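Local coordinates for protein SmhA (Serratia marcescens, PDB 7A27) that probably serves as one component of a tripartite alpha-pore-forming toxin, seen here in its soluble, mainly helical form, at residues L9-L14 with E340-F345; M15-S20 with A299-E304. One frame throughout, in Å; residues are numbered along the deposited sequence.

Interaction 1 (L9-L14 with E340-F345); sequences LSPQTL and EKWQLF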
loop_
_atom_site.group_PDB
_atom_site.type_symbol
_atom_site.label_atom_id
_atom_site.label_comp_id
_atom_site.label_asym_id
_atom_site.label_seq_id
_atom_site.Cartn_x
_atom_site.Cartn_y
_atom_site.Cartn_z
ATOM N N LEU A 9 -5.970 24.678 13.916
ATOM C CA LEU A 9 -5.367 23.621 14.774
ATOM C C LEU A 9 -5.815 22.239 14.274
ATOM O O LEU A 9 -5.688 21.259 15.039
ATOM C CB LEU A 9 -5.793 23.844 16.231
ATOM C CG LEU A 9 -5.316 25.127 16.899
ATOM C CD1 LEU A 9 -5.899 25.269 18.295
ATOM C CD2 LEU A 9 -3.809 25.146 16.961
ATOM N N SER A 10 -6.289 22.151 13.033
ATOM C CA SER A 10 -6.837 20.913 12.420
ATOM C C SER A 10 -5.711 19.992 11.951
ATOM O O SER A 10 -4.547 20.413 11.830
ATOM C CB SER A 10 -7.736 21.240 11.248
ATOM O OG SER A 10 -6.982 21.486 10.061
ATOM N N PRO A 11 -6.052 18.711 11.686
ATOM C CA PRO A 11 -5.135 17.752 11.081
ATOM C C PRO A 11 -4.854 18.026 9.601
ATOM O O PRO A 11 -4.119 17.293 9.014
ATOM C CB PRO A 11 -5.858 16.399 11.117
ATOM C CG PRO A 11 -7.071 16.613 11.998
ATOM C CD PRO A 11 -7.331 18.101 12.040
ATOM N N GLN A 12 -5.512 19.026 9.025
ATOM C CA GLN A 12 -5.399 19.357 7.582
ATOM C C GLN A 12 -5.752 18.093 6.805
ATOM O O GLN A 12 -6.607 17.351 7.288
ATOM C CB GLN A 12 -4.022 19.986 7.336
ATOM C CG GLN A 12 -3.780 21.118 8.325
ATOM C CD GLN A 12 -2.895 22.220 7.835
ATOM O OE1 GLN A 12 -2.646 22.363 6.655
ATOM N NE2 GLN A 12 -2.435 23.022 8.774
ATOM N N THR A 13 -5.090 17.811 5.689
ATOM C CA THR A 13 -5.435 16.637 4.838
ATOM C C THR A 13 -4.724 15.372 5.327
ATOM O O THR A 13 -4.661 14.438 4.530
ATOM C CB THR A 13 -5.130 16.904 3.355
ATOM O OG1 THR A 13 -3.716 17.035 3.189
ATOM C CG2 THR A 13 -5.842 18.132 2.833
ATOM N N LEU A 14 -4.236 15.306 6.576
ATOM C CA LEU A 14 -3.569 14.089 7.120
ATOM C C LEU A 14 -4.498 12.869 7.062
ATOM O O LEU A 14 -3.996 11.784 6.714
ATOM C CB LEU A 14 -3.117 14.313 8.567
ATOM C CG LEU A 14 -1.819 15.096 8.770
ATOM C CD1 LEU A 14 -1.540 15.277 10.243
ATOM C CD2 LEU A 14 -0.626 14.394 8.131
ATOM N N GLU A 340 -12.153 17.287 18.278
ATOM C CA GLU A 340 -13.124 16.349 17.644
ATOM C C GLU A 340 -12.535 15.863 16.318
ATOM O O GLU A 340 -12.664 14.667 16.028
ATOM C CB GLU A 340 -14.496 16.992 17.413
ATOM C CG GLU A 340 -15.268 17.233 18.710
ATOM C CD GLU A 340 -16.562 18.046 18.638
ATOM O OE1 GLU A 340 -16.907 18.710 19.672
ATOM O OE2 GLU A 340 -17.247 18.010 17.565
ATOM N N LYS A 341 -11.938 16.773 15.545
ATOM C CA LYS A 341 -11.328 16.467 14.222
ATOM C C LYS A 341 -10.200 15.449 14.415
ATOM O O LYS A 341 -10.139 14.496 13.622
ATOM C CB LYS A 341 -10.776 17.710 13.517
ATOM C CG LYS A 341 -11.823 18.713 13.064
ATOM C CD LYS A 341 -11.238 19.985 12.491
ATOM C CE LYS A 341 -12.273 21.066 12.258
ATOM N NZ LYS A 341 -11.640 22.354 11.877
ATOM N N TRP A 342 -9.352 15.637 15.436
ATOM C CA TRP A 342 -8.223 14.719 15.723
ATOM C C TRP A 342 -8.755 13.372 16.239
ATOM O O TRP A 342 -8.151 12.341 15.860
ATOM C CB TRP A 342 -7.209 15.362 16.667
ATOM C CG TRP A 342 -6.311 16.362 16.006
ATOM C CD1 TRP A 342 -6.456 17.720 15.969
ATOM C CD2 TRP A 342 -5.106 16.085 15.279
ATOM N NE1 TRP A 342 -5.435 18.299 15.268
ATOM C CE2 TRP A 342 -4.594 17.320 14.832
ATOM C CE3 TRP A 342 -4.420 14.916 14.950
ATOM C CZ2 TRP A 342 -3.430 17.415 14.077
ATOM C CZ3 TRP A 342 -3.266 15.010 14.203
ATOM C CH2 TRP A 342 -2.775 16.243 13.781
ATOM N N GLN A 343 -9.841 13.355 17.026
ATOM C CA GLN A 343 -10.433 12.086 17.533
ATOM C C GLN A 343 -10.948 11.251 16.361
ATOM O O GLN A 343 -10.706 10.026 16.369
ATOM C CB GLN A 343 -11.528 12.328 18.578
ATOM C CG GLN A 343 -10.923 12.634 19.937
ATOM C CD GLN A 343 -9.859 11.601 20.243
ATOM O OE1 GLN A 343 -10.139 10.404 20.181
ATOM N NE2 GLN A 343 -8.634 12.047 20.531
ATOM N N LEU A 344 -11.612 11.895 15.401
ATOM C CA LEU A 344 -12.179 11.215 14.220
ATOM C C LEU A 344 -11.009 10.589 13.448
ATOM O O LEU A 344 -11.099 9.393 13.063
ATOM C CB LEU A 344 -12.936 12.245 13.376
ATOM C CG LEU A 344 -14.102 11.704 12.542
ATOM C CD1 LEU A 344 -15.413 11.916 13.302
ATOM C CD2 LEU A 344 -14.150 12.344 11.138
ATOM N N PHE A 345 -9.936 11.368 13.268
ATOM C CA PHE A 345 -8.685 10.949 12.584
ATOM C C PHE A 345 -8.102 9.757 13.345
ATOM O O PHE A 345 -7.833 8.738 12.697
ATOM C CB PHE A 345 -7.720 12.132 12.443
ATOM C CG PHE A 345 -6.377 11.830 11.819
ATOM C CD1 PHE A 345 -6.223 10.838 10.862
ATOM C CD2 PHE A 345 -5.264 12.577 12.163
ATOM C CE1 PHE A 345 -4.983 10.584 10.297
ATOM C CE2 PHE A 345 -4.033 12.321 11.589
ATOM C CZ PHE A 345 -3.901 11.340 10.648
#

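Interaction 2 (M15-S20 with A299-E304); sequences MAMHIS and ALLPTE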
loop_
_atom_site.group_PDB
_atom_site.type_symbol
_atom_site.label_atom_id
_atom_site.label_comp_id
_atom_site.label_asym_id
_atom_site.label_seq_id
_atom_site.Cartn_x
_atom_site.Cartn_y
_atom_site.Cartn_z
ATOM N N MET A 15 -5.779 13.017 7.408
ATOM C CA MET A 15 -6.709 11.862 7.476
ATOM C C MET A 15 -6.782 11.213 6.095
ATOM O O MET A 15 -6.493 10.014 5.996
ATOM C CB MET A 15 -8.106 12.262 7.954
ATOM C CG MET A 15 -8.999 11.061 8.179
ATOM S SD MET A 15 -10.534 11.430 9.052
ATOM C CE MET A 15 -11.529 10.014 8.591
ATOM N N ALA A 16 -7.111 12.002 5.073
ATOM C CA ALA A 16 -7.235 11.541 3.675
ATOM C C ALA A 16 -5.878 11.018 3.183
ATOM O O ALA A 16 -5.821 9.968 2.542
ATOM C CB ALA A 16 -7.737 12.667 2.813
ATOM N N MET A 17 -4.811 11.745 3.470
ATOM C CA MET A 17 -3.447 11.408 3.018
ATOM C C MET A 17 -3.064 10.030 3.552
ATOM O O MET A 17 -2.486 9.280 2.773
ATOM C CB MET A 17 -2.436 12.463 3.468
ATOM C CG MET A 17 -1.109 12.368 2.748
ATOM S SD MET A 17 -0.416 13.968 2.502
ATOM C CE MET A 17 -1.464 14.528 1.157
ATOM N N HIS A 18 -3.398 9.698 4.804
ATOM C CA HIS A 18 -3.099 8.376 5.423
ATOM C C HIS A 18 -3.963 7.302 4.754
ATOM O O HIS A 18 -3.435 6.210 4.488
ATOM C CB HIS A 18 -3.270 8.396 6.950
ATOM C CG HIS A 18 -2.089 8.895 7.720
ATOM N ND1 HIS A 18 -1.935 10.204 8.071
ATOM C CD2 HIS A 18 -1.004 8.260 8.221
ATOM C CE1 HIS A 18 -0.809 10.346 8.759
ATOM N NE2 HIS A 18 -0.230 9.171 8.891
ATOM N N ILE A 19 -5.226 7.599 4.473
ATOM C CA ILE A 19 -6.155 6.668 3.770
ATOM C C ILE A 19 -5.597 6.352 2.365
ATOM O O ILE A 19 -5.567 5.175 2.002
ATOM C CB ILE A 19 -7.583 7.258 3.766
ATOM C CG1 ILE A 19 -8.153 7.295 5.189
ATOM C CG2 ILE A 19 -8.491 6.513 2.802
ATOM C CD1 ILE A 19 -9.492 7.980 5.321
ATOM N N SER A 20 -5.119 7.344 1.607
ATOM C CA SER A 20 -4.593 7.104 0.242
ATOM C C SER A 20 -3.305 6.277 0.336
ATOM O O SER A 20 -3.013 5.548 -0.645
ATOM C CB SER A 20 -4.405 8.369 -0.567
ATOM O OG SER A 20 -3.221 9.055 -0.182
ATOM N N ALA A 299 5.378 10.566 -0.429
ATOM C CA ALA A 299 6.202 11.756 -0.745
ATOM C C ALA A 299 5.539 13.026 -0.194
ATOM O O ALA A 299 6.257 13.954 0.201
ATOM C CB ALA A 299 6.388 11.878 -2.225
ATOM N N LEU A 300 4.218 13.067 -0.113
ATOM C CA LEU A 300 3.459 14.276 0.294
ATOM C C LEU A 300 3.288 14.342 1.824
ATOM O O LEU A 300 2.927 15.434 2.324
ATOM C CB LEU A 300 2.088 14.289 -0.391
ATOM C CG LEU A 300 2.002 13.967 -1.886
ATOM C CD1 LEU A 300 0.536 13.810 -2.273
ATOM C CD2 LEU A 300 2.701 15.014 -2.750
ATOM N N LEU A 301 3.547 13.250 2.552
ATOM C CA LEU A 301 3.261 13.160 4.012
ATOM C C LEU A 301 4.156 14.109 4.820
ATOM O O LEU A 301 3.641 14.813 5.687
ATOM C CB LEU A 301 3.403 11.713 4.475
ATOM C CG LEU A 301 2.997 11.452 5.926
ATOM C CD1 LEU A 301 1.559 11.835 6.192
ATOM C CD2 LEU A 301 3.206 10.003 6.280
ATOM N N PRO A 302 5.495 14.158 4.609
ATOM C CA PRO A 302 6.349 15.072 5.359
ATOM C C PRO A 302 5.846 16.527 5.256
ATOM O O PRO A 302 5.706 17.189 6.260
ATOM C CB PRO A 302 7.718 14.890 4.678
ATOM C CG PRO A 302 7.685 13.502 4.106
ATOM C CD PRO A 302 6.255 13.358 3.648
ATOM N N THR A 303 5.562 16.989 4.037
ATOM C CA THR A 303 5.002 18.332 3.759
ATOM C C THR A 303 3.741 18.544 4.605
ATOM O O THR A 303 3.632 19.607 5.224
ATOM C CB THR A 303 4.712 18.487 2.261
ATOM O OG1 THR A 303 5.939 18.171 1.604
ATOM C CG2 THR A 303 4.170 19.853 1.885
ATOM N N GLU A 304 2.834 17.567 4.656
ATOM C CA GLU A 304 1.564 17.719 5.406
ATOM C C GLU A 304 1.846 17.831 6.904
ATOM O O GLU A 304 1.146 18.617 7.541
ATOM C CB GLU A 304 0.531 16.655 5.050
ATOM C CG GLU A 304 -0.340 17.090 3.871
ATOM C CD GLU A 304 -1.297 18.252 4.121
ATOM O OE1 GLU A 304 -1.991 18.239 5.154
ATOM O OE2 GLU A 304 -1.357 19.163 3.280
#

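Interaction 1 (L9-L14 with E340-F345)
An ST turn overlapping a type II' beta turn lays the N-terminal segment Leu9-Leu14 along helix 325-358, with Pro11 packed on Trp342. The pyrrolidine ring meets the indole face-on: Pro11 CG lies 3.8 Å from the centroid of the five-membered ring of Trp342, 10° off its normal, a CH-pi contact. At the indole edge, Trp342 NE1 donates to Leu9 O at 3.0 Å, nearly straight (161°) and in the ring plane, so face and edge together fix the ring's rotation. Tyr312 OH also bonds to Leu9 O, giving this carbonyl two partners. Along the helix, Leu14 CB approaches Phe345 CZ to 3.7 Å, and Leu14 CD1 turns to Trp342 CH2. On the more exposed side, the extended chain of Lys341 passes Ser10 and Pro11 by its methylenes, its NZ bonded to Asn338. Farther out, Phe86, Ala87 and Val90 of helix 48-96 also pack on Trp342. Two bonds shape the segment itself. Leu14 N bonds to Pro11 O in the beta turn, and Ser10 OG, between backbone N and carbonyl carbon (chi1 82°), accepts from Gln12 N at 3.0 Å.

Interaction 2 (M15-S20 with A299-E304)
Met17 carries this contact, reaching from helix 14-37 to the point where helix 272-299 gives way to helix 301-321. Its CG stands anti to the backbone N (chi1 -165°), and bends at the next two torsions bring the thioether against two residues one helical turn apart, Leu300 and Glu304. The sulfur makes the nearest approach: Met17 SD lies 3.4 Å from Glu304 CG and 3.8 Å from Leu300 CB. Met17 CE continues past the sulfur, 3.9 Å from Leu300 CB and near Leu300 CD1 as well, the two side chains crossing at about a right angle. Glu304 thus offers its aliphatic part to the methionine, while its carboxylate looks to other partners: OE1 takes the backbone N of Thr13, and OE2 has a long, weak ion pair with Lys307. These close sulfur contacts lie at the solvent-facing rim, where Leu300 is exposed and Met17 partly so. On the buried side the packing is looser. Met17 CG comes no nearer to Leu301 CD1 than 4.4 Å, and that methyl instead approaches His18 CE1 at 3.8 Å, obliquely to the ring. The imidazole is held through ND1, which bonds to Leu14 O one turn back, and Tyr80 meets it edge-to-face. Leu301 belongs to the interior, touching Ala126 of helix 104-155 as well as Leu14 and Ile21. No hydrogen bond crosses between the segments. Apolar packing between helices, with one bent methionine reaching from one helix to the other, suits the elongated helical bundle of this soluble form, a shape familiar from the ClyA-like alpha-pore-forming toxins.

Both contacts are largely buried and involve the start of helix 14-37, but they face different partners: interaction 1 joins the lead-in to helix 325-358, interaction 2 the first turns to helix 301-321, the helix just before it in the chain. Interaction 1 lies farther from the centre of the chain (about 22 Å against 13 Å, centre to centre) and combines aromatic packing with a directed hydrogen bond; interaction 2 relies on a thioether, aliphatic groups and one imidazole, with no hydrogen bond across it. The two meet directly. Phe345 CZ packs 3.4 Å from His18 ND1, and Thr13 OG1 probably hydrogen-bonds to Glu304 OE1 at 2.9 Å, so residues 9-20 lie against both helices.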